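Local coordinates for protein ribosome-binding factor A (Thermus thermophilus, PDB 2DYJ) that assists late maturation of the 30S ribosomal subunit, binding free 30S particles as a monomer and being required for efficient processing of 16S rRNA, at residues Val44-Val49 / Arg84-Pro89. Numbering follows the deposited sequence.
Sequences VLSVYV and RLEFLP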
ATOM      1  N   VAL A  44       2.581   8.681  -7.355  1.00 10.74           N
ATOM      2  CA  VAL A  44       1.723   7.551  -7.015  1.00  8.88           C
ATOM      3  C   VAL A  44       2.521   6.298  -6.699  1.00 10.80           C
ATOM      4  O   VAL A  44       3.505   5.991  -7.365  1.00 13.49           O
ATOM      5  CB  VAL A  44       0.773   7.214  -8.195  1.00 14.45           C
ATOM      6  CG1 VAL A  44      -0.075   5.968  -7.871  1.00 12.93           C
ATOM      7  CG2 VAL A  44      -0.106   8.410  -8.508  1.00 12.08           C
ATOM      8  N   LEU A  45       2.061   5.567  -5.691  1.00 13.10           N
ATOM      9  CA  LEU A  45       2.692   4.310  -5.302  1.00  7.71           C
ATOM     10  C   LEU A  45       1.686   3.216  -5.631  1.00  8.69           C
ATOM     11  O   LEU A  45       0.539   3.236  -5.154  1.00  9.89           O
ATOM     12  CB  LEU A  45       2.996   4.289  -3.791  1.00  9.52           C
ATOM     13  CG  LEU A  45       3.726   3.037  -3.292  1.00 11.72           C
ATOM     14  CD1 LEU A  45       5.184   3.125  -3.724  1.00 12.69           C
ATOM     15  CD2 LEU A  45       3.640   2.914  -1.785  1.00 13.66           C
ATOM     16  N   SER A  46       2.097   2.289  -6.493  1.00 10.58           N
ATOM     17  CA  SER A  46       1.250   1.146  -6.845  1.00  9.33           C
ATOM     18  C   SER A  46       1.610   0.108  -5.804  1.00 13.81           C
ATOM     19  O   SER A  46       2.790  -0.185  -5.601  1.00 12.33           O
ATOM     20  CB  SER A  46       1.586   0.629  -8.245  1.00 11.33           C
ATOM     21  OG  SER A  46       1.217   1.587  -9.217  1.00 14.45           O
ATOM     22  N   VAL A  47       0.591  -0.451  -5.158  1.00  9.92           N
ATOM     23  CA  VAL A  47       0.765  -1.420  -4.075  1.00 11.39           C
ATOM     24  C   VAL A  47       0.132  -2.729  -4.500  1.00  8.21           C
ATOM     25  O   VAL A  47      -1.067  -2.790  -4.725  1.00 11.94           O
ATOM     26  CB  VAL A  47       0.057  -0.904  -2.801  1.00 12.01           C
ATOM     27  CG1 VAL A  47       0.323  -1.852  -1.629  1.00 12.96           C
ATOM     28  CG2 VAL A  47       0.534   0.532  -2.466  1.00 12.29           C
ATOM     29  N   TYR A  48       0.950  -3.768  -4.630  1.00 16.57           N
ATOM     30  CA  TYR A  48       0.475  -5.079  -5.088  1.00 15.16           C
ATOM     31  C   TYR A  48       0.237  -5.998  -3.894  1.00 14.35           C
ATOM     32  O   TYR A  48       1.145  -6.276  -3.119  1.00 14.92           O
ATOM     33  CB  TYR A  48       1.513  -5.660  -6.046  1.00 13.14           C
ATOM     34  CG  TYR A  48       1.791  -4.745  -7.223  1.00 14.08           C
ATOM     35  CD1 TYR A  48       0.990  -4.769  -8.369  1.00 11.25           C
ATOM     36  CD2 TYR A  48       2.805  -3.791  -7.157  1.00 12.47           C
ATOM     37  CE1 TYR A  48       1.195  -3.851  -9.409  1.00 15.83           C
ATOM     38  CE2 TYR A  48       3.016  -2.879  -8.189  1.00 12.99           C
ATOM     39  CZ  TYR A  48       2.212  -2.911  -9.306  1.00 16.83           C
ATOM     40  OH  TYR A  48       2.440  -1.996 -10.308  1.00 16.37           O
ATOM     41  N   VAL A  49      -0.992  -6.481  -3.756  1.00 13.04           N
ATOM     42  CA  VAL A  49      -1.329  -7.293  -2.598  1.00 13.20           C
ATOM     43  C   VAL A  49      -1.879  -8.685  -2.873  1.00 17.36           C
ATOM     44  O   VAL A  49      -2.471  -8.936  -3.927  1.00 17.03           O
ATOM     45  CB  VAL A  49      -2.367  -6.553  -1.733  1.00 18.00           C
ATOM     46  CG1 VAL A  49      -1.799  -5.233  -1.273  1.00 15.04           C
ATOM     47  CG2 VAL A  49      -3.650  -6.309  -2.545  1.00 13.86           C
ATOM     48  N   ARG A  84       0.152   9.098  -3.548  1.00 11.53           N
ATOM     49  CA  ARG A  84      -1.193   8.605  -3.303  1.00 15.09           C
ATOM     50  C   ARG A  84      -1.066   7.132  -3.624  1.00 14.63           C
ATOM     51  O   ARG A  84      -0.145   6.747  -4.333  1.00 14.95           O
ATOM     52  CB  ARG A  84      -2.218   9.291  -4.208  1.00 12.74           C
ATOM     53  CG  ARG A  84      -2.269  10.804  -3.996  1.00 15.35           C
ATOM     54  CD  ARG A  84      -2.180  11.190  -2.508  1.00 11.03           C
ATOM     55  NE  ARG A  84      -3.268  10.631  -1.701  1.00 10.84           N
ATOM     56  CZ  ARG A  84      -3.657  11.161  -0.535  1.00 23.80           C
ATOM     57  NH1 ARG A  84      -3.042  12.243  -0.069  1.00 18.82           N
ATOM     58  NH2 ARG A  84      -4.651  10.625   0.167  1.00 16.96           N
ATOM     59  N   LEU A  85      -1.976   6.309  -3.112  1.00 13.88           N
ATOM     60  CA  LEU A  85      -1.874   4.863  -3.299  1.00 11.23           C
ATOM     61  C   LEU A  85      -2.862   4.244  -4.272  1.00 11.69           C
ATOM     62  O   LEU A  85      -4.040   4.584  -4.259  1.00  9.35           O
ATOM     63  CB  LEU A  85      -2.053   4.176  -1.949  1.00  9.61           C
ATOM     64  CG  LEU A  85      -1.264   4.883  -0.829  1.00 15.22           C
ATOM     65  CD1 LEU A  85      -1.653   4.329   0.565  1.00 13.80           C
ATOM     66  CD2 LEU A  85       0.225   4.665  -1.088  1.00 11.19           C
ATOM     67  N   GLU A  86      -2.368   3.320  -5.096  1.00 10.27           N
ATOM     68  CA  GLU A  86      -3.210   2.600  -6.042  1.00 11.51           C
ATOM     69  C   GLU A  86      -3.054   1.135  -5.635  1.00 11.53           C
ATOM     70  O   GLU A  86      -1.930   0.647  -5.530  1.00 12.26           O
ATOM     71  CB  GLU A  86      -2.696   2.814  -7.465  1.00 15.95           C
ATOM     72  CG  GLU A  86      -3.457   2.022  -8.504  1.00 17.15           C
ATOM     73  CD  GLU A  86      -2.769   2.030  -9.856  1.00 22.51           C
ATOM     74  OE1 GLU A  86      -1.540   2.263  -9.901  1.00 17.18           O
ATOM     75  OE2 GLU A  86      -3.458   1.780 -10.869  1.00 21.79           O
ATOM     76  N   PHE A  87      -4.164   0.434  -5.394  1.00 10.41           N
ATOM     77  CA  PHE A  87      -4.062  -0.955  -4.965  1.00 10.40           C
ATOM     78  C   PHE A  87      -4.387  -1.918  -6.090  1.00 12.69           C
ATOM     79  O   PHE A  87      -5.439  -1.814  -6.722  1.00 10.43           O
ATOM     80  CB  PHE A  87      -4.975  -1.179  -3.779  1.00 12.75           C
ATOM     81  CG  PHE A  87      -4.623  -0.296  -2.609  1.00  9.51           C
ATOM     82  CD1 PHE A  87      -3.588  -0.643  -1.756  1.00  8.10           C
ATOM     83  CD2 PHE A  87      -5.315   0.900  -2.394  1.00 11.53           C
ATOM     84  CE1 PHE A  87      -3.233   0.201  -0.677  1.00 13.86           C
ATOM     85  CE2 PHE A  87      -4.973   1.751  -1.321  1.00  9.25           C
ATOM     86  CZ  PHE A  87      -3.931   1.392  -0.468  1.00 14.16           C
ATOM     87  N   LEU A  88      -3.473  -2.859  -6.313  1.00 12.06           N
ATOM     88  CA  LEU A  88      -3.616  -3.838  -7.390  1.00 10.70           C
ATOM     89  C   LEU A  88      -3.385  -5.262  -6.903  1.00 11.93           C
ATOM     90  O   LEU A  88      -2.751  -5.492  -5.879  1.00 13.26           O
ATOM     91  CB  LEU A  88      -2.592  -3.528  -8.497  1.00 12.46           C
ATOM     92  CG  LEU A  88      -2.682  -2.117  -9.111  1.00 13.78           C
ATOM     93  CD1 LEU A  88      -1.426  -1.779  -9.891  1.00 22.60           C
ATOM     94  CD2 LEU A  88      -3.904  -2.046 -10.021  1.00 24.16           C
ATOM     95  N   PRO A  89      -3.907  -6.250  -7.645  1.00 17.36           N
ATOM     96  CA  PRO A  89      -3.726  -7.656  -7.269  1.00 17.82           C
ATOM     97  C   PRO A  89      -2.248  -8.026  -7.468  1.00 16.44           C
ATOM     98  O   PRO A  89      -1.574  -7.435  -8.329  1.00 16.16           O
ATOM     99  CB  PRO A  89      -4.648  -8.389  -8.238  1.00 20.12           C
ATOM    100  CG  PRO A  89      -4.606  -7.509  -9.460  1.00 23.66           C
ATOM    101  CD  PRO A  89      -4.737  -6.126  -8.854  1.00 18.38           C
TER
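Ser46 OG, anti to its carbonyl carbon (chi1 -68°), meets the carboxylate of Glu86, whose CG stands anti to the backbone N (chi1 176°) and whose chain, extended beyond CG, carries OE1 to the hydroxyl. Ser46 OG donates to Glu86 OE1 at 2.9 Å, nearly along the C-O axis, a side-chain bond between directly paired residues. On the same face Leu88 lies beside Tyr48 and points the same way; its CD1 comes within 3.4 Å of Tyr48 CE1, while Pro89 O sits at the ring edge, in plane. Val44 CG1 rests 4.1 Å from Glu86 CB. On the other face the side chains meet through apolar contacts: Leu85 CD2 touches both CB and CD2 of Leu45, and Phe87 runs alongside Val47, with CD1 3.8 Å from Val47 CB. Between these two layers, Val44-Val49 and Arg84-Pro89 pair as parallel strands in unbroken register. Leu45 N, Val47 N and Val49 N donate to Arg84 O, Glu86 O and Leu88 O, and Glu86 N and Leu88 N return bonds to Leu45 O and Val47 O. CA-H...O contacts, such as Tyr48 CA to Leu88 O at 3.3 Å, give each of these five carbonyls a second, weaker partner. Helices 55-64 and 66-74 lie in the connection between the two strands, consistent with the KH-domain fold of RbfA. Phe87 packs on Leu62 of the first helix and Leu85 on Leu69 and Val70 of the second, where Glu66 also forms a salt bridge with Arg84. Strand 84-89 is an outer strand of the three-stranded mixed sheet; strand 44-50 is central, flanked on its other edge by antiparallel strand 32-38.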